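Local coordinates for protein soluble epoxide hydrolase (Bacillus megaterium, PDB 4INZ) that is a soluble epoxide hydrolase of the alpha/beta hydrolase fold, with a mostly parallel beta-sheet flanked by helices and probably a helical cap, at residues L30-S34 against H66-L72; N178-R183 against M205-E209; V248-N254 against N273-L279. The protein carries 1 engineered substitution. The contacts are given in a common frame with arbitrary orientation. Numbering follows the deposited sequence.

Contact 1 (L30-S34 against H66-L72); sequences LHYIS and HTVALDL
Tyr32, Val68 and Leu70 form the apolar centre of this antiparallel strand pair in the alpha/beta hydrolase sheet. Tyr32 (chi1 p) sets CD2 3.8 Å from Val68 CG1, and Leu70 (t, p) brings CD1 within 4.2 Å of Tyr32 CB and 3.8 Å of Leu30 CB. On the opposite face Ile33 CB and Ala69 CB are 4.4 Å apart. Both strands are extended (phi -85° to -151°, psi 99° to 157°), their axes 4.7 Å apart at 148°. Tyr32-Leu70 and Ser34-Val68 are non-hydrogen-bonded pairs (CA-CA 4.4 and 4.6 Å). Between them Ile33-Ala69 (CA-CA 5.2 Å) is hydrogen-bonded both ways, Ile33 N to Ala69 O and Ala69 N to Ile33 O, each 2.9 Å, as is Asp71 N to His31 O. At one polar edge Ser34 OG and His66 NE2 share a hydrogen bond of 2.9 Å, while His66 ND1 bonds Tyr105. At the other, Asp71 (chi1 m) takes a His-carboxylate hydrogen bond in the ring plane of His31 (chi1 t), His31 ND1 to Asp71 OD2, 2.7 Å.

Contact 2 (N178-R183 against M205-E209); sequences NFSGLR and MNSWE
Asn178 and Phe179 both have positive phi (60° and 57°), so helix 169-193 is kinked where segment 178-183 opens. The short axes of 178-183 and 205-209 cross at 114°, no nearer than 10.7 Å, a gap filled by large side chains. Asn178 (chi1 t) places ND2 3.1 Å from Met205 CE, and its carbonyl O accepts Arg183 NE at 2.9 Å; Arg183 NH1 hydrogen-bonds Asp177 O. Phe179 (m) is wedged between the helices: Trp208 CB lies over its face, 3.8 Å from the ring centroid, Glu209 CD approaches its edge 3.8 Å from Phe179 CE2, and Met205 CE (m, m, m) is 4.1 Å from Phe179 CD2. Leu182 (m, t) lays CB over the six-membered ring of Trp208 (chi1 m), 3.5 Å from its centroid, a CH-pi contact. Arg183 CG reaches Met205 SD at 4.0 Å. Trp208 NE1 hydrogen-bonds Pro48 O. Such packing of helices inserted in the chain between strands 131-137 and 248-253 is consistent with the helical cap, or lid, of alpha/beta hydrolases.

Contact 3 (V248-N254 against N273-L279); sequences VQIIWGN and NISVHRL
Strands 248-253 and 274-279, the parallel edge pair of the alpha/beta hydrolase sheet, are extended (phi -84° to -131°, psi 111° to 147°), their short axes 4.7 Å apart and inclined at only 14°. The register is one-to-one from Val248-Ile274 (CA-CA 4.7 Å) through Ile251-His277 (5.0 Å) to Gly253-Leu279 (4.9 Å). Seven backbone hydrogen bonds zigzag across: Val248 N to Asn273 O (3.0 Å), Ser275 N to Val248 O (2.9 Å), Ile250 N to Ser275 O (2.8 Å), His277 N to Ile250 O (2.9 Å), Trp252 N to His277 O (2.9 Å), Leu279 N to Trp252 O (2.8 Å) and, beyond the strand, Asn254 N to Leu279 O (2.9 Å). Gln249 and Ile251 turn their backbone bonds to strand 131-137, so 248-253 lies between it and 274-279, the outermost strand within the chain.

On one face Ile250 (m, m) directs CG1 to within 3.6 Å of Ile274 CD1 and 4.1 Å of Val276 CG2, and Val248 CB meets Ile274 CG1 at 3.9 Å; Trp121 packs on Val248 and Ile250. On the other, Ile251 CG2 touches Leu279 CD1 (m, p) at 3.6 Å, under helix 291-303. Gln249 (t, p) folds back, NE2 donating to Ile250 O at 3.0 Å. A water lies within hydrogen-bonding reach of Val248 O (3.0 Å) and Ser275 OG (2.7 Å), which also bonds Lys304. Backbone bonds thus hold the register and apolar contacts line both faces, while 274-279 mixes Ile, Val and Leu with Ser, His and Arg, as befits an outermost strand.

In the fold
Contacts 1 and 3 belong to the same sheet but lie toward its two ends, with centres 23 Å apart and nearest atoms about 14 Å apart: antiparallel pairing at one end, parallel at the other. Contact 2 lies in the helical part of the chain that follows strand 131-137 and precedes strand 248-253, its centre 21 Å from contact 1 and 30 Å from contact 3. Contact 1 comes within about 7 Å of it (nearest atoms), and Phe50 and Asn76 bridge the gap: both touch Ser207, and both meet Asp71. A bound di(hydroxyethyl)ether lies about 9 Å from the side chain of Leu72, and one about 10 Å from that of Trp252 and 13 Å from that of Leu182.

Contact 1 (L30-S34 against H66-L72)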
# COMPACT_ATOMS: atom_id res chain seq x y z
N LEU A 30 14.17 -9.13 -2.06
CA LEU A 30 13.46 -7.86 -1.99
C LEU A 30 14.39 -6.74 -1.55
O LEU A 30 15.17 -6.90 -0.61
CB LEU A 30 12.29 -7.95 -1.01
CG LEU A 30 11.21 -8.98 -1.31
CD1 LEU A 30 10.09 -8.84 -0.31
CD2 LEU A 30 10.69 -8.82 -2.73
N HIS A 31 14.30 -5.61 -2.24
CA HIS A 31 15.08 -4.42 -1.91
C HIS A 31 14.33 -3.55 -0.89
O HIS A 31 13.10 -3.49 -0.91
CB HIS A 31 15.34 -3.62 -3.18
CG HIS A 31 16.06 -2.33 -2.95
ND1 HIS A 31 15.41 -1.12 -2.86
CD2 HIS A 31 17.38 -2.06 -2.82
CE1 HIS A 31 16.30 -0.16 -2.67
NE2 HIS A 31 17.50 -0.70 -2.64
N TYR A 32 15.05 -2.89 0.00
CA TYR A 32 14.39 -2.01 0.97
C TYR A 32 15.28 -0.85 1.39
O TYR A 32 16.51 -0.93 1.28
CB TYR A 32 13.93 -2.78 2.22
CG TYR A 32 15.05 -3.40 3.04
CD1 TYR A 32 15.47 -4.70 2.81
CD2 TYR A 32 15.67 -2.69 4.06
CE1 TYR A 32 16.48 -5.27 3.56
CE2 TYR A 32 16.69 -3.26 4.82
CZ TYR A 32 17.09 -4.55 4.56
OH TYR A 32 18.10 -5.14 5.30
N ILE A 33 14.65 0.22 1.87
CA ILE A 33 15.35 1.35 2.47
C ILE A 33 15.30 1.18 3.97
O ILE A 33 14.25 0.83 4.52
CB ILE A 33 14.62 2.68 2.20
CG1 ILE A 33 14.50 2.96 0.71
CG2 ILE A 33 15.34 3.84 2.89
CD1 ILE A 33 13.73 4.24 0.43
N SER A 34 16.41 1.45 4.64
CA SER A 34 16.51 1.28 6.08
C SER A 34 17.16 2.50 6.73
O SER A 34 18.15 3.03 6.21
CB SER A 34 17.31 0.02 6.41
OG SER A 34 17.60 -0.07 7.79
N HIS A 66 13.27 1.91 14.04
CA HIS A 66 13.97 1.37 12.88
C HIS A 66 12.98 1.40 11.73
O HIS A 66 12.11 0.53 11.62
CB HIS A 66 14.43 -0.07 13.14
CG HIS A 66 15.20 -0.67 12.01
ND1 HIS A 66 15.49 -2.02 11.93
CD2 HIS A 66 15.74 -0.11 10.90
CE1 HIS A 66 16.18 -2.26 10.83
NE2 HIS A 66 16.35 -1.12 10.19
N THR A 67 13.09 2.42 10.88
CA THR A 67 12.16 2.60 9.78
C THR A 67 12.63 1.83 8.56
O THR A 67 13.72 2.08 8.05
CB THR A 67 12.00 4.09 9.41
OG1 THR A 67 13.28 4.64 9.11
CG2 THR A 67 11.37 4.86 10.56
N VAL A 68 11.81 0.90 8.09
CA VAL A 68 12.12 0.11 6.90
C VAL A 68 10.99 0.25 5.88
O VAL A 68 9.83 -0.03 6.19
CB VAL A 68 12.31 -1.39 7.26
CG1 VAL A 68 12.41 -2.24 6.01
CG2 VAL A 68 13.56 -1.57 8.12
N ALA A 69 11.33 0.70 4.68
CA ALA A 69 10.35 0.78 3.60
C ALA A 69 10.70 -0.24 2.52
O ALA A 69 11.75 -0.17 1.89
CB ALA A 69 10.30 2.20 3.01
N LEU A 70 9.80 -1.21 2.33
CA LEU A 70 10.03 -2.32 1.41
C LEU A 70 9.62 -1.96 -0.02
O LEU A 70 8.62 -1.28 -0.24
CB LEU A 70 9.21 -3.53 1.88
CG LEU A 70 9.37 -4.87 1.17
CD1 LEU A 70 10.79 -5.39 1.34
CD2 LEU A 70 8.37 -5.86 1.76
N ASP A 71 10.41 -2.42 -0.99
CA ASP A 71 9.94 -2.46 -2.38
C ASP A 71 9.27 -3.81 -2.59
O ASP A 71 9.93 -4.85 -2.52
CB ASP A 71 11.10 -2.31 -3.37
CG ASP A 71 11.69 -0.90 -3.40
OD1 ASP A 71 10.97 0.08 -3.10
OD2 ASP A 71 12.88 -0.78 -3.76
N LEU A 72 7.96 -3.80 -2.82
CA LEU A 72 7.22 -5.04 -3.04
C LEU A 72 7.77 -5.81 -4.24
O LEU A 72 8.36 -5.22 -5.14
CB LEU A 72 5.73 -4.75 -3.24
CG LEU A 72 5.02 -4.08 -2.07
CD1 LEU A 72 3.55 -3.81 -2.44
CD2 LEU A 72 5.11 -4.93 -0.81

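Contact 2 (N178-R183 against M205-E209)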
# COMPACT_ATOMS: atom_id res chain seq x y z
N ASN A 178 8.61 6.74 -22.52
CA ASN A 178 9.19 7.10 -21.24
C ASN A 178 8.16 6.99 -20.11
O ASN A 178 8.03 7.88 -19.28
CB ASN A 178 9.76 8.52 -21.34
CG ASN A 178 10.58 8.91 -20.12
OD1 ASN A 178 10.53 10.06 -19.66
ND2 ASN A 178 11.34 7.96 -19.59
N PHE A 179 7.42 5.88 -20.10
CA PHE A 179 6.43 5.60 -19.06
C PHE A 179 5.36 6.69 -18.96
O PHE A 179 5.00 7.12 -17.86
CB PHE A 179 7.11 5.38 -17.71
CG PHE A 179 8.11 4.26 -17.73
CD1 PHE A 179 7.71 2.95 -17.50
CD2 PHE A 179 9.44 4.51 -18.01
CE1 PHE A 179 8.63 1.91 -17.53
CE2 PHE A 179 10.38 3.48 -18.05
CZ PHE A 179 9.97 2.18 -17.81
N SER A 180 4.84 7.12 -20.11
CA SER A 180 3.90 8.22 -20.17
C SER A 180 2.66 7.98 -19.33
O SER A 180 2.17 8.90 -18.66
CB SER A 180 3.51 8.51 -21.62
OG SER A 180 3.03 7.33 -22.25
N GLY A 181 2.14 6.76 -19.35
CA GLY A 181 0.95 6.44 -18.58
C GLY A 181 1.16 6.63 -17.09
O GLY A 181 0.28 7.14 -16.38
N LEU A 182 2.33 6.22 -16.61
CA LEU A 182 2.66 6.35 -15.19
C LEU A 182 2.98 7.79 -14.83
O LEU A 182 2.64 8.26 -13.74
CB LEU A 182 3.83 5.43 -14.83
CG LEU A 182 3.57 3.93 -14.99
CD1 LEU A 182 4.87 3.13 -14.87
CD2 LEU A 182 2.54 3.45 -13.97
N ARG A 183 3.63 8.50 -15.75
CA ARG A 183 3.93 9.92 -15.54
C ARG A 183 2.65 10.73 -15.36
O ARG A 183 2.57 11.60 -14.49
CB ARG A 183 4.72 10.49 -16.72
CG ARG A 183 6.19 10.11 -16.70
CD ARG A 183 6.99 10.95 -17.69
NE ARG A 183 6.85 10.49 -19.07
CZ ARG A 183 6.22 11.17 -20.02
NH1 ARG A 183 6.15 10.67 -21.25
NH2 ARG A 183 5.66 12.34 -19.75
N MET A 205 11.22 7.81 -11.90
CA MET A 205 11.57 7.34 -13.23
C MET A 205 12.53 6.15 -13.14
O MET A 205 12.36 5.16 -13.85
CB MET A 205 12.19 8.45 -14.09
CG MET A 205 11.24 9.61 -14.39
SD MET A 205 9.69 9.11 -15.16
CE MET A 205 10.28 8.33 -16.66
N ASN A 206 13.54 6.27 -12.29
CA ASN A 206 14.44 5.15 -12.05
C ASN A 206 13.69 3.90 -11.59
O ASN A 206 14.01 2.78 -12.02
CB ASN A 206 15.49 5.51 -11.00
CG ASN A 206 16.56 6.44 -11.52
OD1 ASN A 206 16.72 6.62 -12.73
ND2 ASN A 206 17.31 7.04 -10.59
N SER A 207 12.72 4.09 -10.70
CA SER A 207 11.99 2.95 -10.15
C SER A 207 11.24 2.20 -11.25
O SER A 207 11.16 0.98 -11.22
CB SER A 207 11.02 3.38 -9.04
OG SER A 207 9.79 3.87 -9.56
N TRP A 208 10.71 2.94 -12.22
CA TRP A 208 9.96 2.32 -13.31
C TRP A 208 10.89 1.63 -14.32
O TRP A 208 10.56 0.57 -14.86
CB TRP A 208 9.05 3.35 -13.98
CG TRP A 208 7.98 3.82 -13.03
CD1 TRP A 208 7.43 3.11 -11.99
CD2 TRP A 208 7.35 5.10 -13.00
NE1 TRP A 208 6.49 3.87 -11.33
CE2 TRP A 208 6.43 5.10 -11.93
CE3 TRP A 208 7.48 6.26 -13.78
CZ2 TRP A 208 5.64 6.21 -11.63
CZ3 TRP A 208 6.69 7.36 -13.48
CH2 TRP A 208 5.78 7.32 -12.40
N GLU A 209 12.05 2.23 -14.55
CA GLU A 209 13.07 1.64 -15.42
C GLU A 209 13.58 0.34 -14.82
O GLU A 209 13.83 -0.63 -15.53
CB GLU A 209 14.24 2.60 -15.60
CG GLU A 209 13.89 3.89 -16.31
CD GLU A 209 14.18 3.88 -17.80
OE1 GLU A 209 14.66 2.85 -18.34
OE2 GLU A 209 13.93 4.91 -18.45

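Contact 3 (V248-N254 against N273-L279)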
# COMPACT_ATOMS: atom_id res chain seq x y z
N VAL A 248 -5.51 0.59 15.65
CA VAL A 248 -5.38 0.98 14.25
C VAL A 248 -5.64 2.47 14.08
O VAL A 248 -6.54 3.04 14.70
CB VAL A 248 -6.35 0.21 13.34
CG1 VAL A 248 -6.22 0.67 11.89
CG2 VAL A 248 -6.10 -1.29 13.44
N GLN A 249 -4.83 3.10 13.23
CA GLN A 249 -5.03 4.49 12.83
C GLN A 249 -5.21 4.55 11.33
O GLN A 249 -4.37 4.03 10.59
CB GLN A 249 -3.82 5.34 13.21
CG GLN A 249 -3.90 6.77 12.64
CD GLN A 249 -4.81 7.66 13.46
OE1 GLN A 249 -4.70 7.73 14.69
NE2 GLN A 249 -5.73 8.35 12.79
N ILE A 250 -6.29 5.19 10.88
CA ILE A 250 -6.49 5.48 9.47
C ILE A 250 -6.13 6.93 9.21
O ILE A 250 -6.51 7.81 9.98
CB ILE A 250 -7.96 5.31 9.04
CG1 ILE A 250 -8.50 3.94 9.42
CG2 ILE A 250 -8.12 5.62 7.56
CD1 ILE A 250 -7.63 2.81 9.04
N ILE A 251 -5.39 7.18 8.13
CA ILE A 251 -5.06 8.54 7.69
C ILE A 251 -5.45 8.64 6.22
O ILE A 251 -4.83 8.01 5.37
CB ILE A 251 -3.57 8.86 7.88
CG1 ILE A 251 -3.18 8.62 9.35
CG2 ILE A 251 -3.27 10.30 7.46
CD1 ILE A 251 -1.70 8.83 9.66
N TRP A 252 -6.49 9.43 5.93
CA TRP A 252 -7.23 9.26 4.69
C TRP A 252 -7.40 10.56 3.95
O TRP A 252 -7.93 11.53 4.50
CB TRP A 252 -8.63 8.72 5.03
CG TRP A 252 -9.41 8.27 3.84
CD1 TRP A 252 -10.19 9.05 3.03
CD2 TRP A 252 -9.51 6.94 3.33
NE1 TRP A 252 -10.76 8.28 2.04
CE2 TRP A 252 -10.36 6.98 2.21
CE3 TRP A 252 -8.96 5.71 3.71
CZ2 TRP A 252 -10.68 5.84 1.47
CZ3 TRP A 252 -9.28 4.58 2.98
CH2 TRP A 252 -10.12 4.65 1.86
N GLY A 253 -6.97 10.59 2.69
CA GLY A 253 -7.14 11.78 1.87
C GLY A 253 -8.53 11.78 1.26
O GLY A 253 -8.87 10.89 0.48
N ASN A 254 -9.34 12.78 1.59
CA ASN A 254 -10.73 12.80 1.12
C ASN A 254 -10.90 12.92 -0.39
O ASN A 254 -11.93 12.49 -0.93
CB ASN A 254 -11.53 13.90 1.82
CG ASN A 254 -11.90 13.53 3.24
OD1 ASN A 254 -11.81 12.37 3.63
ND2 ASN A 254 -12.33 14.53 4.02
N ASN A 273 -10.87 -0.88 17.95
CA ASN A 273 -9.95 0.09 18.50
C ASN A 273 -9.31 0.88 17.37
O ASN A 273 -8.12 0.73 17.09
CB ASN A 273 -8.87 -0.59 19.34
CG ASN A 273 -7.97 0.40 20.05
OD1 ASN A 273 -8.01 1.61 19.78
ND2 ASN A 273 -7.12 -0.10 20.94
N ILE A 274 -10.11 1.71 16.72
CA ILE A 274 -9.63 2.44 15.55
C ILE A 274 -9.80 3.95 15.73
O ILE A 274 -10.74 4.42 16.39
CB ILE A 274 -10.37 1.99 14.28
CG1 ILE A 274 -9.60 2.41 13.02
CG2 ILE A 274 -11.80 2.52 14.27
CD1 ILE A 274 -10.05 1.70 11.77
N SER A 275 -8.88 4.70 15.14
CA SER A 275 -8.99 6.15 15.05
C SER A 275 -8.88 6.53 13.59
O SER A 275 -8.13 5.91 12.84
CB SER A 275 -7.88 6.84 15.84
OG SER A 275 -7.89 6.42 17.19
N VAL A 276 -9.64 7.54 13.19
CA VAL A 276 -9.66 7.97 11.79
C VAL A 276 -9.37 9.46 11.69
O VAL A 276 -9.98 10.26 12.39
CB VAL A 276 -11.03 7.71 11.14
CG1 VAL A 276 -11.03 8.18 9.70
CG2 VAL A 276 -11.41 6.23 11.22
N HIS A 277 -8.42 9.81 10.83
CA HIS A 277 -8.12 11.22 10.54
C HIS A 277 -8.29 11.43 9.05
O HIS A 277 -7.66 10.75 8.24
CB HIS A 277 -6.68 11.55 10.91
CG HIS A 277 -6.36 13.01 10.83
ND1 HIS A 277 -5.92 13.62 9.68
CD2 HIS A 277 -6.43 13.98 11.77
CE1 HIS A 277 -5.72 14.91 9.91
NE2 HIS A 277 -6.03 15.15 11.18
N ARG A 278 -9.15 12.38 8.68
CA ARG A 278 -9.43 12.64 7.27
C ARG A 278 -8.86 13.99 6.85
O ARG A 278 -9.12 15.00 7.49
CB ARG A 278 -10.93 12.64 7.02
CG ARG A 278 -11.62 11.31 7.26
CD ARG A 278 -13.12 11.51 7.13
NE ARG A 278 -13.83 10.29 6.78
CZ ARG A 278 -14.70 10.20 5.78
NH1 ARG A 278 -15.30 9.05 5.52
NH2 ARG A 278 -14.97 11.27 5.03
N LEU A 279 -8.08 14.00 5.77
CA LEU A 279 -7.51 15.24 5.26
C LEU A 279 -8.37 15.78 4.13
O LEU A 279 -8.53 15.13 3.10
CB LEU A 279 -6.09 15.02 4.75
CG LEU A 279 -5.06 14.55 5.78
CD1 LEU A 279 -5.11 13.05 5.97
CD2 LEU A 279 -3.67 14.98 5.33
O HOH W 1 -6.81 3.94 17.50